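Local coordinates for cytochrome c (PDB 6RTE), which oxidises dihydro-heme d1 in heme d1 biosynthesis, combining a domain that carries heme c with an eight-bladed beta-propeller, at residues 228-236 / 246-255; 274-282 / 294-302. All blocks are in the same frame, centred on the assembly; numbering follows the deposited sequence.

Interaction 1. Residues 228-236 / 246-255; sequences SDDGRWVLV and LLDARDLSLV
V234 and L247 face each other as a hydrogen-bonded antiparallel pair, with both backbone bonds made (V234 N to L247 O 3.0 Å, L247 N to V234 O 2.8 Å) and their side chains on one face of the sheet, CB beside CB. V234 turns CG1 anti to its own N (chi1 177°), which leaves CG2 beside that N and sends it onto A249 CB at 3.8 Å; L252 CD2 approaches the same methyl from further round the turn. Two residues on, the V236 side chain lies obliquely across L247, CG2 against CD1.

On the opposite face are L235 and L246, and the CB of W233 comes against L246 CD1 at 3.8 Å. With CG anti to the carbonyl carbon (chi1 -45°), the indole swings so that its CZ3 meets V255 CG2 at 4.0 Å, the two side chains crossing at about a right angle, while L247 O sits in the ring plane at its edge.

Where the strands end, A249 N donates to R232 O at 2.9 Å, and a water joins R232 O to D248 OD1. Before W233, S228 OG accepts from W233 N and donates to D230 OD1, which also takes R232 N in an Asx turn; this pins the type I turn 228-231. This is the open end of the hairpin formed by the second and third strands (233-238 and 243-248) of a four-stranded antiparallel propeller blade.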
loop_
_atom_site.group_PDB
_atom_site.type_symbol
_atom_site.label_atom_id
_atom_site.label_comp_id
_atom_site.label_asym_id
_atom_site.label_seq_id
_atom_site.Cartn_x
_atom_site.Cartn_y
_atom_site.Cartn_z
ATOM N N SER A 228 4.653 -14.194 4.295
ATOM C CA SER A 228 4.193 -15.552 4.009
ATOM C C SER A 228 3.212 -15.990 5.077
ATOM O O SER A 228 3.251 -15.514 6.220
ATOM C CB SER A 228 5.380 -16.520 3.909
ATOM O OG SER A 228 6.155 -16.584 5.107
ATOM N N ASP A 229 2.292 -16.893 4.701
ATOM C CA ASP A 229 1.205 -17.246 5.616
ATOM C C ASP A 229 1.680 -18.108 6.775
ATOM O O ASP A 229 0.938 -18.251 7.762
ATOM C CB ASP A 229 0.063 -17.955 4.865
ATOM C CG ASP A 229 0.335 -19.424 4.604
ATOM O OD1 ASP A 229 1.071 -19.749 3.648
ATOM O OD2 ASP A 229 -0.202 -20.270 5.359
ATOM N N ASP A 230 2.871 -18.682 6.692
ATOM C CA ASP A 230 3.478 -19.364 7.827
ATOM C C ASP A 230 4.320 -18.434 8.689
ATOM O O ASP A 230 4.917 -18.892 9.667
ATOM C CB ASP A 230 4.330 -20.549 7.351
ATOM C CG ASP A 230 5.479 -20.144 6.428
ATOM O OD1 ASP A 230 5.714 -18.929 6.241
ATOM O OD2 ASP A 230 6.139 -21.061 5.871
ATOM N N GLY A 231 4.404 -17.146 8.336
ATOM C CA GLY A 231 5.098 -16.166 9.140
ATOM C C GLY A 231 6.602 -16.129 8.992
ATOM O O GLY A 231 7.250 -15.359 9.699
ATOM N N ARG A 232 7.185 -16.923 8.092
ATOM C CA ARG A 232 8.638 -17.021 8.035
ATOM C C ARG A 232 9.302 -15.934 7.188
ATOM O O ARG A 232 10.433 -15.536 7.499
ATOM C CB ARG A 232 9.056 -18.385 7.472
ATOM C CG ARG A 232 8.695 -19.581 8.354
ATOM C CD ARG A 232 9.073 -20.894 7.704
ATOM N NE ARG A 232 10.526 -21.102 7.627
ATOM C CZ ARG A 232 11.104 -22.062 6.918
ATOM N NH1 ARG A 232 10.367 -22.900 6.206
ATOM N NH2 ARG A 232 12.422 -22.197 6.920
ATOM N N TRP A 233 8.634 -15.446 6.142
ATOM C CA TRP A 233 9.283 -14.669 5.095
ATOM C C TRP A 233 8.580 -13.347 4.840
ATOM O O TRP A 233 7.352 -13.275 4.834
ATOM C CB TRP A 233 9.319 -15.456 3.767
ATOM C CG TRP A 233 9.739 -16.895 3.909
ATOM C CD1 TRP A 233 8.968 -17.998 3.700
ATOM C CD2 TRP A 233 11.023 -17.369 4.299
ATOM N NE1 TRP A 233 9.701 -19.134 3.935
ATOM C CE2 TRP A 233 10.966 -18.772 4.307
ATOM C CE3 TRP A 233 12.222 -16.741 4.644
ATOM C CZ2 TRP A 233 12.053 -19.561 4.659
ATOM C CZ3 TRP A 233 13.298 -17.518 4.989
ATOM C CH2 TRP A 233 13.211 -18.915 4.999
ATOM N N VAL A 234 9.381 -12.307 4.597
ATOM C CA VAL A 234 8.924 -11.056 4.012
ATOM C C VAL A 234 9.485 -10.964 2.594
ATOM O O VAL A 234 10.704 -11.092 2.389
ATOM C CB VAL A 234 9.374 -9.839 4.844
ATOM C CG1 VAL A 234 8.958 -8.546 4.174
ATOM C CG2 VAL A 234 8.816 -9.921 6.261
ATOM N N LEU A 235 8.615 -10.724 1.629
ATOM C CA LEU A 235 9.021 -10.507 0.240
ATOM C C LEU A 235 8.714 -9.060 -0.126
ATOM O O LEU A 235 7.564 -8.620 -0.014
ATOM C CB LEU A 235 8.318 -11.476 -0.712
ATOM C CG LEU A 235 8.855 -11.427 -2.153
ATOM C CD1 LEU A 235 10.270 -11.962 -2.193
ATOM C CD2 LEU A 235 7.937 -12.192 -3.123
ATOM N N VAL A 236 9.741 -8.329 -0.563
ATOM C CA VAL A 236 9.632 -6.908 -0.878
ATOM C C VAL A 236 9.710 -6.736 -2.391
ATOM O O VAL A 236 10.646 -7.241 -3.029
ATOM C CB VAL A 236 10.748 -6.080 -0.205
ATOM C CG1 VAL A 236 10.529 -4.604 -0.452
ATOM C CG2 VAL A 236 10.838 -6.371 1.284
ATOM N N LEU A 246 14.015 -10.903 -0.441
ATOM C CA LEU A 246 13.482 -11.871 0.500
ATOM C C LEU A 246 14.188 -11.689 1.844
ATOM O O LEU A 246 15.420 -11.767 1.918
ATOM C CB LEU A 246 13.688 -13.290 -0.021
ATOM C CG LEU A 246 13.189 -14.433 0.872
ATOM C CD1 LEU A 246 11.684 -14.347 1.043
ATOM C CD2 LEU A 246 13.587 -15.776 0.290
ATOM N N LEU A 247 13.405 -11.460 2.893
ATOM C CA LEU A 247 13.910 -11.212 4.232
ATOM C C LEU A 247 13.350 -12.268 5.190
ATOM O O LEU A 247 12.266 -12.815 4.969
ATOM C CB LEU A 247 13.512 -9.814 4.728
ATOM C CG LEU A 247 13.841 -8.599 3.857
ATOM C CD1 LEU A 247 13.159 -7.328 4.398
ATOM C CD2 LEU A 247 15.343 -8.383 3.777
ATOM N N ASP A 248 14.113 -12.552 6.245
ATOM C CA ASP A 248 13.619 -13.337 7.368
ATOM C C ASP A 248 12.666 -12.464 8.189
ATOM O O ASP A 248 13.042 -11.380 8.652
ATOM C CB ASP A 248 14.790 -13.836 8.212
ATOM C CG ASP A 248 14.368 -14.812 9.316
ATOM O OD1 ASP A 248 13.351 -14.554 10.001
ATOM O OD2 ASP A 248 15.061 -15.836 9.505
ATOM N N ALA A 249 11.419 -12.917 8.330
ATOM C CA ALA A 249 10.385 -12.117 8.980
ATOM C C ALA A 249 10.583 -11.929 10.486
ATOM O O ALA A 249 9.846 -11.145 11.085
ATOM C CB ALA A 249 9.023 -12.767 8.747
ATOM N N ARG A 250 11.544 -12.616 11.103
ATOM C CA ARG A 250 11.791 -12.471 12.531
ATOM C C ARG A 250 12.760 -11.346 12.867
ATOM O O ARG A 250 12.713 -10.817 13.979
ATOM C CB ARG A 250 12.327 -13.786 13.103
ATOM C CG ARG A 250 11.336 -14.940 12.971
ATOM C CD ARG A 250 10.193 -14.791 13.952
ATOM N NE ARG A 250 10.581 -15.251 15.275
ATOM C CZ ARG A 250 10.485 -16.518 15.680
ATOM N NH1 ARG A 250 10.016 -17.449 14.865
ATOM N NH2 ARG A 250 10.866 -16.852 16.901
ATOM N N ASP A 251 13.655 -10.978 11.931
ATOM C CA ASP A 251 14.658 -9.965 12.237
ATOM C C ASP A 251 14.995 -9.076 11.037
ATOM O O ASP A 251 15.901 -8.244 11.160
ATOM C CB ASP A 251 15.957 -10.618 12.776
ATOM C CG ASP A 251 16.559 -11.656 11.826
ATOM O OD1 ASP A 251 16.120 -11.751 10.654
ATOM O OD2 ASP A 251 17.471 -12.407 12.279
ATOM N N LEU A 252 14.293 -9.228 9.921
ATOM C CA LEU A 252 14.508 -8.503 8.661
ATOM C C LEU A 252 15.923 -8.681 8.108
ATOM O O LEU A 252 16.411 -7.828 7.358
ATOM C CB LEU A 252 14.176 -7.008 8.816
ATOM C CG LEU A 252 12.722 -6.727 9.207
ATOM C CD1 LEU A 252 12.464 -5.201 9.222
ATOM C CD2 LEU A 252 11.744 -7.430 8.289
ATOM N N SER A 253 16.573 -9.801 8.435
ATOM C CA SER A 253 17.863 -10.119 7.844
ATOM C C SER A 253 17.674 -10.556 6.389
ATOM O O SER A 253 16.611 -11.058 5.992
ATOM C CB SER A 253 18.585 -11.206 8.660
ATOM O OG SER A 253 17.857 -12.432 8.682
ATOM N N LEU A 254 18.699 -10.320 5.578
ATOM C CA LEU A 254 18.603 -10.629 4.152
ATOM C C LEU A 254 18.745 -12.129 3.908
ATOM O O LEU A 254 19.709 -12.760 4.357
ATOM C CB LEU A 254 19.684 -9.892 3.368
ATOM C CG LEU A 254 19.701 -10.225 1.869
ATOM C CD1 LEU A 254 18.376 -9.899 1.212
ATOM C CD2 LEU A 254 20.845 -9.480 1.178
ATOM N N VAL A 255 17.796 -12.697 3.176
ATOM C CA VAL A 255 17.905 -14.057 2.696
ATOM C C VAL A 255 18.433 -14.105 1.259
ATOM O O VAL A 255 19.392 -14.815 0.969
ATOM C CB VAL A 255 16.545 -14.780 2.828
ATOM C CG1 VAL A 255 16.662 -16.227 2.366
ATOM C CG2 VAL A 255 16.059 -14.709 4.284
HETATM O O HOH W 1 11.561 -16.656 9.751
#

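Interaction 2. Residues 274-282 / 294-302; sequences YTAPPRHSF and ELPYANGKP
E294 OE2 is gripped by three groups: R279 NE at 2.7 Å, S281 OG also at 2.7 Å, and a water. The serine hydroxyl takes the anti lone pair, while R279 comes on the syn side, somewhat out of the carboxylate plane. R279 NH1 completes a side-on, two-nitrogen salt bridge by reaching E294 OE1 at 3.1 Å. E294 gets there as a fully extended chain alongside S281, its CG packed against the serine CB, whereas R279 bends at chi3 to bring its edge round; NH1 has a second anionic partner in D342.

Further along, F282 and L295 exchange two backbone bonds, and Y297 N donates almost straight to H280 O. Y297 places CG between its N and carbonyl carbon (chi1 51°), folding the ring back over the H280-S281 peptide, so that H280 O stands 3.2 Å above the ring centre. The CD2-CE2 edge of Y297 points at the face of F282 in an inclined edge-to-face contact, centroids 5.2 Å apart and planes at 56°, and P302 CG touches the F282 rim at 3.9 Å. Opposite A276 the strand takes an extra residue, H280 with S281, a G1 beta bulge.

Shared among two protein donors and a water, the buried E294 carboxylate is probably held as the anion, its charge offset by R279 from the turn before strand 281-286, an arginine it shares with D342.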
loop_
_atom_site.group_PDB
_atom_site.type_symbol
_atom_site.label_atom_id
_atom_site.label_comp_id
_atom_site.label_asym_id
_atom_site.label_seq_id
_atom_site.Cartn_x
_atom_site.Cartn_y
_atom_site.Cartn_z
ATOM N N TYR A 274 2.135 -10.263 -3.525
ATOM C CA TYR A 274 0.956 -10.705 -2.793
ATOM C C TYR A 274 1.216 -12.088 -2.205
ATOM O O TYR A 274 2.028 -12.858 -2.718
ATOM C CB TYR A 274 -0.287 -10.781 -3.686
ATOM C CG TYR A 274 -0.526 -9.576 -4.580
ATOM C CD1 TYR A 274 0.047 -9.502 -5.849
ATOM C CD2 TYR A 274 -1.323 -8.527 -4.163
ATOM C CE1 TYR A 274 -0.169 -8.402 -6.679
ATOM C CE2 TYR A 274 -1.547 -7.419 -4.981
ATOM C CZ TYR A 274 -0.972 -7.367 -6.237
ATOM O OH TYR A 274 -1.192 -6.275 -7.050
ATOM N N THR A 275 0.491 -12.400 -1.133
ATOM C CA THR A 275 0.493 -13.731 -0.537
ATOM C C THR A 275 -0.782 -14.459 -0.928
ATOM O O THR A 275 -1.866 -13.870 -0.932
ATOM C CB THR A 275 0.604 -13.645 0.983
ATOM O OG1 THR A 275 1.801 -12.931 1.321
ATOM C CG2 THR A 275 0.624 -15.075 1.647
ATOM N N ALA A 276 -0.645 -15.741 -1.267
ATOM C CA ALA A 276 -1.768 -16.617 -1.602
ATOM C C ALA A 276 -1.779 -17.758 -0.591
ATOM O O ALA A 276 -1.164 -18.810 -0.827
ATOM C CB ALA A 276 -1.655 -17.143 -3.028
ATOM N N PRO A 277 -2.471 -17.606 0.536
ATOM C CA PRO A 277 -2.258 -18.519 1.673
ATOM C C PRO A 277 -2.576 -19.966 1.340
ATOM O O PRO A 277 -1.794 -20.854 1.709
ATOM C CB PRO A 277 -3.190 -17.960 2.759
ATOM C CG PRO A 277 -3.240 -16.488 2.447
ATOM C CD PRO A 277 -3.253 -16.420 0.937
ATOM N N PRO A 278 -3.683 -20.266 0.644
ATOM C CA PRO A 278 -3.965 -21.685 0.349
ATOM C C PRO A 278 -2.925 -22.333 -0.543
ATOM O O PRO A 278 -2.756 -23.556 -0.499
ATOM C CB PRO A 278 -5.337 -21.652 -0.346
ATOM C CG PRO A 278 -5.890 -20.302 -0.063
ATOM C CD PRO A 278 -4.746 -19.382 0.126
ATOM N N ARG A 279 -2.231 -21.551 -1.362
ATOM C CA ARG A 279 -1.166 -22.054 -2.215
ATOM C C ARG A 279 0.202 -22.001 -1.538
ATOM O O ARG A 279 1.179 -22.477 -2.123
ATOM C CB ARG A 279 -1.133 -21.252 -3.524
ATOM C CG ARG A 279 -2.500 -21.164 -4.223
ATOM C CD ARG A 279 -2.431 -20.295 -5.464
ATOM N NE ARG A 279 -1.581 -20.888 -6.492
ATOM C CZ ARG A 279 -1.998 -21.757 -7.408
ATOM N NH1 ARG A 279 -1.142 -22.239 -8.295
ATOM N NH2 ARG A 279 -3.266 -22.135 -7.446
ATOM N N HIS A 280 0.284 -21.454 -0.323
ATOM C CA HIS A 280 1.550 -21.249 0.377
ATOM C C HIS A 280 2.609 -20.679 -0.558
ATOM O O HIS A 280 3.720 -21.197 -0.675
ATOM C CB HIS A 280 2.030 -22.540 1.018
ATOM C CG HIS A 280 1.008 -23.167 1.901
ATOM N ND1 HIS A 280 0.465 -22.503 2.979
ATOM C CD2 HIS A 280 0.384 -24.364 1.835
ATOM C CE1 HIS A 280 -0.436 -23.284 3.560
ATOM N NE2 HIS A 280 -0.503 -24.414 2.881
ATOM N N SER A 281 2.247 -19.579 -1.214
ATOM C CA SER A 281 3.109 -18.993 -2.234
ATOM C C SER A 281 2.971 -17.485 -2.206
ATOM O O SER A 281 1.963 -16.940 -1.745
ATOM C CB SER A 281 2.748 -19.507 -3.632
ATOM O OG SER A 281 1.540 -18.904 -4.071
ATOM N N PHE A 282 4.013 -16.817 -2.705
ATOM C CA PHE A 282 3.918 -15.426 -3.111
ATOM C C PHE A 282 3.570 -15.365 -4.596
ATOM O O PHE A 282 4.019 -16.204 -5.388
ATOM C CB PHE A 282 5.233 -14.686 -2.863
ATOM C CG PHE A 282 5.567 -14.485 -1.406
ATOM C CD1 PHE A 282 4.774 -13.683 -0.600
ATOM C CD2 PHE A 282 6.702 -15.059 -0.859
ATOM C CE1 PHE A 282 5.100 -13.472 0.732
ATOM C CE2 PHE A 282 7.037 -14.850 0.480
ATOM C CZ PHE A 282 6.232 -14.057 1.269
ATOM N N GLU A 294 4.822 -16.997 -9.573
ATOM C CA GLU A 294 4.452 -17.566 -8.283
ATOM C C GLU A 294 5.722 -18.126 -7.655
ATOM O O GLU A 294 6.499 -18.812 -8.332
ATOM C CB GLU A 294 3.389 -18.660 -8.429
ATOM C CG GLU A 294 2.870 -19.195 -7.105
ATOM C CD GLU A 294 1.735 -20.193 -7.266
ATOM O OE1 GLU A 294 1.527 -20.704 -8.393
ATOM O OE2 GLU A 294 1.043 -20.468 -6.262
ATOM N N LEU A 295 5.941 -17.811 -6.383
ATOM C CA LEU A 295 7.098 -18.297 -5.636
ATOM C C LEU A 295 6.613 -19.135 -4.455
ATOM O O LEU A 295 6.281 -18.574 -3.391
ATOM C CB LEU A 295 7.953 -17.132 -5.152
ATOM C CG LEU A 295 8.701 -16.342 -6.236
ATOM C CD1 LEU A 295 7.817 -15.229 -6.823
ATOM C CD2 LEU A 295 9.969 -15.751 -5.684
ATOM N N PRO A 296 6.544 -20.455 -4.580
ATOM C CA PRO A 296 6.085 -21.274 -3.455
ATOM C C PRO A 296 7.090 -21.327 -2.315
ATOM O O PRO A 296 8.310 -21.352 -2.523
ATOM C CB PRO A 296 5.894 -22.663 -4.083
ATOM C CG PRO A 296 6.820 -22.681 -5.230
ATOM C CD PRO A 296 6.810 -21.277 -5.777
ATOM N N TYR A 297 6.564 -21.379 -1.081
ATOM C CA TYR A 297 7.421 -21.446 0.097
ATOM C C TYR A 297 7.073 -22.597 1.046
ATOM O O TYR A 297 7.670 -22.677 2.120
ATOM C CB TYR A 297 7.399 -20.121 0.879
ATOM C CG TYR A 297 6.030 -19.594 1.217
ATOM C CD1 TYR A 297 5.272 -20.153 2.237
ATOM C CD2 TYR A 297 5.498 -18.520 0.521
ATOM C CE1 TYR A 297 4.009 -19.679 2.530
ATOM C CE2 TYR A 297 4.240 -18.033 0.810
ATOM C CZ TYR A 297 3.503 -18.611 1.812
ATOM O OH TYR A 297 2.250 -18.120 2.085
ATOM N N ALA A 298 6.159 -23.497 0.673
ATOM C CA ALA A 298 5.873 -24.645 1.540
ATOM C C ALA A 298 7.134 -25.446 1.830
ATOM O O ALA A 298 7.322 -25.949 2.942
ATOM C CB ALA A 298 4.817 -25.561 0.908
ATOM N N ASN A 299 8.020 -25.575 0.847
ATOM C CA ASN A 299 9.222 -26.383 1.011
ATOM C C ASN A 299 10.451 -25.567 1.385
ATOM O O ASN A 299 11.556 -26.125 1.430
ATOM C CB ASN A 299 9.476 -27.190 -0.251
ATOM C CG ASN A 299 8.502 -28.341 -0.396
ATOM O OD1 ASN A 299 7.590 -28.303 -1.219
ATOM N ND2 ASN A 299 8.684 -29.364 0.411
ATOM N N GLY A 300 10.288 -24.289 1.697
ATOM C CA GLY A 300 11.401 -23.496 2.178
ATOM C C GLY A 300 11.488 -22.150 1.498
ATOM O O GLY A 300 10.571 -21.711 0.788
ATOM N N LYS A 301 12.620 -21.468 1.732
ATOM C CA LYS A 301 12.765 -20.077 1.319
ATOM C C LYS A 301 12.378 -19.941 -0.161
ATOM O O LYS A 301 12.888 -20.700 -1.004
ATOM C CB LYS A 301 14.192 -19.583 1.558
ATOM C CG LYS A 301 15.274 -20.488 1.022
ATOM C CD LYS A 301 16.648 -19.902 1.278
ATOM C CE LYS A 301 17.746 -20.822 0.744
ATOM N NZ LYS A 301 19.095 -20.245 0.983
ATOM N N PRO A 302 11.438 -19.053 -0.497
ATOM C CA PRO A 302 10.937 -18.995 -1.876
ATOM C C PRO A 302 11.868 -18.189 -2.777
ATOM O O PRO A 302 11.715 -16.976 -2.915
ATOM C CB PRO A 302 9.564 -18.327 -1.721
ATOM C CG PRO A 302 9.698 -17.470 -0.495
ATOM C CD PRO A 302 10.655 -18.203 0.426
HETATM O O HOH W 2 1.874 -22.708 -5.357
HETATM O O HOH W 3 4.150 -23.745 -1.752
#

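Interactions 1 and 2 each join the second and third strands of a four-stranded sheet, 221-259 and 270-309, which are successive blades of the propeller; their centres are 12 Å apart. The blades meet directly. D229, in the turn of interaction 1, places OD1 2.5 Å from Y297 OH and 2.9 Å from H280 ND1, both probable hydrogen bonds, so one carboxylate oxygen probably ties both sides of interaction 2 to the neighbouring blade. Beside it, F282 CZ packs 3.4 Å from S228 N, and W233 CZ2 rests 3.5 Å from K301 CA. None of these residues belongs to the heme c pocket, which is built from earlier parts of the chain.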